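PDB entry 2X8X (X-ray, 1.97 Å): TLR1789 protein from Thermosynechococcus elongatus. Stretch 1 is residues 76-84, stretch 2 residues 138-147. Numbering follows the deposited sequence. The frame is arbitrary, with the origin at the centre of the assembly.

Stretch 1 (76-84) YPVLRAVQV
Stretch 2 (138-147) QVDPDGVVTL

Residues 81-84 and 144-147 are neighbouring parallel strands, their axes 23° apart and 4.7 Å at closest approach. Ala81 pairs with Val144, Val82 with Val145, Gln83 with Thr146 and Val84 with Leu147, at CA-CA distances of 4.7-5.0 Å, with extended backbones (phi -96° to -129° and psi 124° to 157°, apart from Ala81 at -169/153).

As in any parallel ladder, alternate residues do the bonding. Val145 N donates to Ala81 O (2.9 Å), Gln83 N to Val145 O (2.8 Å) and Leu147 N to Gln83 O (3.0 Å), all nearly linear. Thus Gln83 and Val145 each have both N and O satisfied across the pair. The ladder opens at Gly143 O, which accepts Arg80 N at 2.7 Å and, weakly, Ala81 N at 3.4 Å; Arg80, at phi/psi -109/-25, departs from the extended conformation, and its N and Ala81 N both reach Gly143 O.

Gly143 closes a type I turn from Asp140, with Gly143 N bonded to Asp140 O (3.0 Å). Asp140 N then donates to Val144 O (3.0 Å), while Asp142 OD1 weakly accepts Val144 N (3.5 Å). At phi/psi 98/9 the position suits glycine: a CB would strike Val78 O, which instead lies 3.3 Å from Gly143 CA, and be jammed against the carbonyl O of Asp142. Pro77, with no amide hydrogen to satisfy, packs CB 3.8 Å from Gly143 CA and CD 3.9 Å from Val139 CG1.

On one face, buried Val82 (t), Val145 (t) and Leu147 (m, t) form an apolar layer, with Val84 (p), partly exposed, on the same face: Val82 CG1 meets Leu147 CD1 at 3.7 Å. Leu79 (t, p) starts away from stretch 2, but its CD1 returns to within 3.6 Å of Val145 CG2. The other face carries Ala81, Val144 (t), Gln83 and Thr146 (m). Gln83 (p, t, chi3 19°) is long enough for NE2 to donate to Thr146 OG1 at 2.9 Å, a polar link suited to this more exposed face; Gln83 CD also packs 3.7 Å from Val144 CG1.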

# COMPACT_ATOMS: atom_id res chain seq x y z
N TYR A 76 10.44 13.33 -9.34
CA TYR A 76 9.98 13.39 -7.96
C TYR A 76 11.18 13.97 -7.18
O TYR A 76 12.27 13.92 -7.68
CB TYR A 76 9.60 12.00 -7.40
CG TYR A 76 8.40 11.38 -8.11
CD1 TYR A 76 7.12 11.94 -7.97
CD2 TYR A 76 8.54 10.25 -8.89
CE1 TYR A 76 6.00 11.41 -8.65
CE2 TYR A 76 7.45 9.72 -9.53
CZ TYR A 76 6.17 10.31 -9.41
OH TYR A 76 5.08 9.74 -10.09
N PRO A 77 10.95 14.54 -5.97
CA PRO A 77 11.99 15.13 -5.12
C PRO A 77 12.94 14.04 -4.65
O PRO A 77 12.58 12.84 -4.67
CB PRO A 77 11.22 15.60 -3.87
CG PRO A 77 9.76 15.53 -4.20
CD PRO A 77 9.59 14.62 -5.37
N VAL A 78 14.12 14.43 -4.18
CA VAL A 78 15.00 13.51 -3.47
C VAL A 78 14.25 13.07 -2.19
O VAL A 78 13.67 13.90 -1.49
CB VAL A 78 16.37 14.12 -3.14
CG1 VAL A 78 17.17 13.20 -2.20
CG2 VAL A 78 17.20 14.28 -4.45
N LEU A 79 14.23 11.78 -1.94
CA LEU A 79 13.51 11.28 -0.77
C LEU A 79 14.25 11.56 0.54
O LEU A 79 15.42 11.13 0.72
CB LEU A 79 13.30 9.74 -0.95
CG LEU A 79 12.56 9.09 0.23
CD1 LEU A 79 11.09 9.64 0.32
CD2 LEU A 79 12.54 7.58 0.10
N ARG A 80 13.58 12.25 1.47
CA ARG A 80 14.22 12.57 2.77
C ARG A 80 13.67 11.79 3.97
O ARG A 80 14.36 11.64 4.99
CB ARG A 80 14.02 14.05 3.10
CG ARG A 80 14.58 14.98 2.05
CD ARG A 80 16.08 14.82 1.87
NE ARG A 80 16.51 15.73 0.80
CZ ARG A 80 17.76 15.79 0.36
NH1 ARG A 80 18.68 14.96 0.88
NH2 ARG A 80 18.05 16.62 -0.62
N ALA A 81 12.43 11.32 3.87
CA ALA A 81 11.82 10.61 5.00
C ALA A 81 10.54 9.96 4.56
O ALA A 81 9.85 10.43 3.58
CB ALA A 81 11.47 11.63 6.20
N VAL A 82 10.19 8.86 5.26
CA VAL A 82 8.86 8.25 5.01
C VAL A 82 8.27 8.14 6.40
O VAL A 82 8.94 7.66 7.29
CB VAL A 82 8.96 6.86 4.38
CG1 VAL A 82 7.52 6.27 4.12
CG2 VAL A 82 9.80 6.92 3.06
N GLN A 83 7.04 8.66 6.58
CA GLN A 83 6.33 8.67 7.88
C GLN A 83 4.95 7.99 7.67
O GLN A 83 4.41 7.92 6.55
CB GLN A 83 6.21 10.09 8.45
CG GLN A 83 5.54 11.04 7.55
CD GLN A 83 5.59 12.50 7.97
OE1 GLN A 83 6.41 12.93 8.78
NE2 GLN A 83 4.68 13.29 7.40
N VAL A 84 4.39 7.43 8.73
CA VAL A 84 3.17 6.69 8.54
C VAL A 84 2.12 7.22 9.55
O VAL A 84 2.47 7.61 10.67
CB VAL A 84 3.46 5.21 8.69
CG1 VAL A 84 4.07 4.96 10.03
CG2 VAL A 84 2.21 4.42 8.69
N GLN A 138 1.30 10.15 -0.16
CA GLN A 138 1.46 11.57 -0.33
C GLN A 138 2.94 11.92 -0.39
O GLN A 138 3.68 11.71 0.56
CB GLN A 138 0.83 12.29 0.84
CG GLN A 138 -0.17 13.22 0.29
CD GLN A 138 0.27 14.60 0.53
OE1 GLN A 138 0.82 15.29 -0.36
NE2 GLN A 138 0.06 15.05 1.78
N VAL A 139 3.33 12.51 -1.49
CA VAL A 139 4.71 12.93 -1.74
C VAL A 139 4.78 14.47 -1.64
O VAL A 139 4.33 15.17 -2.56
CB VAL A 139 5.13 12.52 -3.20
CG1 VAL A 139 6.55 12.95 -3.49
CG2 VAL A 139 4.84 10.97 -3.50
N ASP A 140 5.37 15.02 -0.58
CA ASP A 140 5.41 16.50 -0.46
C ASP A 140 6.61 16.98 -1.19
O ASP A 140 7.59 16.22 -1.32
CB ASP A 140 5.46 16.95 0.99
CG ASP A 140 4.08 16.88 1.64
OD1 ASP A 140 3.08 16.97 0.87
OD2 ASP A 140 3.96 16.70 2.89
N PRO A 141 6.59 18.25 -1.66
CA PRO A 141 7.72 18.74 -2.49
C PRO A 141 9.06 18.81 -1.74
O PRO A 141 10.09 18.78 -2.37
CB PRO A 141 7.28 20.17 -2.90
CG PRO A 141 5.81 20.30 -2.55
CD PRO A 141 5.55 19.28 -1.42
N ASP A 142 9.06 18.83 -0.41
CA ASP A 142 10.33 18.80 0.33
C ASP A 142 10.93 17.35 0.53
O ASP A 142 11.97 17.21 1.18
CB ASP A 142 10.18 19.52 1.67
CG ASP A 142 9.25 18.79 2.66
OD1 ASP A 142 8.52 17.81 2.27
OD2 ASP A 142 9.26 19.18 3.86
N GLY A 143 10.30 16.30 -0.02
CA GLY A 143 10.92 14.95 -0.10
C GLY A 143 10.45 14.06 1.04
O GLY A 143 11.04 13.05 1.31
N VAL A 144 9.45 14.52 1.79
CA VAL A 144 8.84 13.71 2.84
C VAL A 144 7.58 13.02 2.31
O VAL A 144 6.65 13.71 1.78
CB VAL A 144 8.50 14.57 4.10
CG1 VAL A 144 7.75 13.67 5.16
CG2 VAL A 144 9.79 15.14 4.71
N VAL A 145 7.55 11.69 2.42
CA VAL A 145 6.44 10.86 1.97
C VAL A 145 5.61 10.37 3.19
O VAL A 145 6.16 9.91 4.22
CB VAL A 145 6.95 9.66 1.08
CG1 VAL A 145 5.78 8.65 0.64
CG2 VAL A 145 7.58 10.18 -0.23
N THR A 146 4.29 10.53 3.08
CA THR A 146 3.36 10.07 4.11
C THR A 146 2.49 8.94 3.55
O THR A 146 1.89 9.08 2.48
CB THR A 146 2.40 11.24 4.58
OG1 THR A 146 3.22 12.32 5.10
CG2 THR A 146 1.44 10.76 5.65
N LEU A 147 2.49 7.84 4.29
CA LEU A 147 1.66 6.67 4.08
C LEU A 147 0.63 6.48 5.24
O LEU A 147 0.85 6.95 6.37
CB LEU A 147 2.61 5.46 4.10
CG LEU A 147 3.76 5.46 3.13
CD1 LEU A 147 4.51 4.17 3.36
CD2 LEU A 147 3.18 5.49 1.72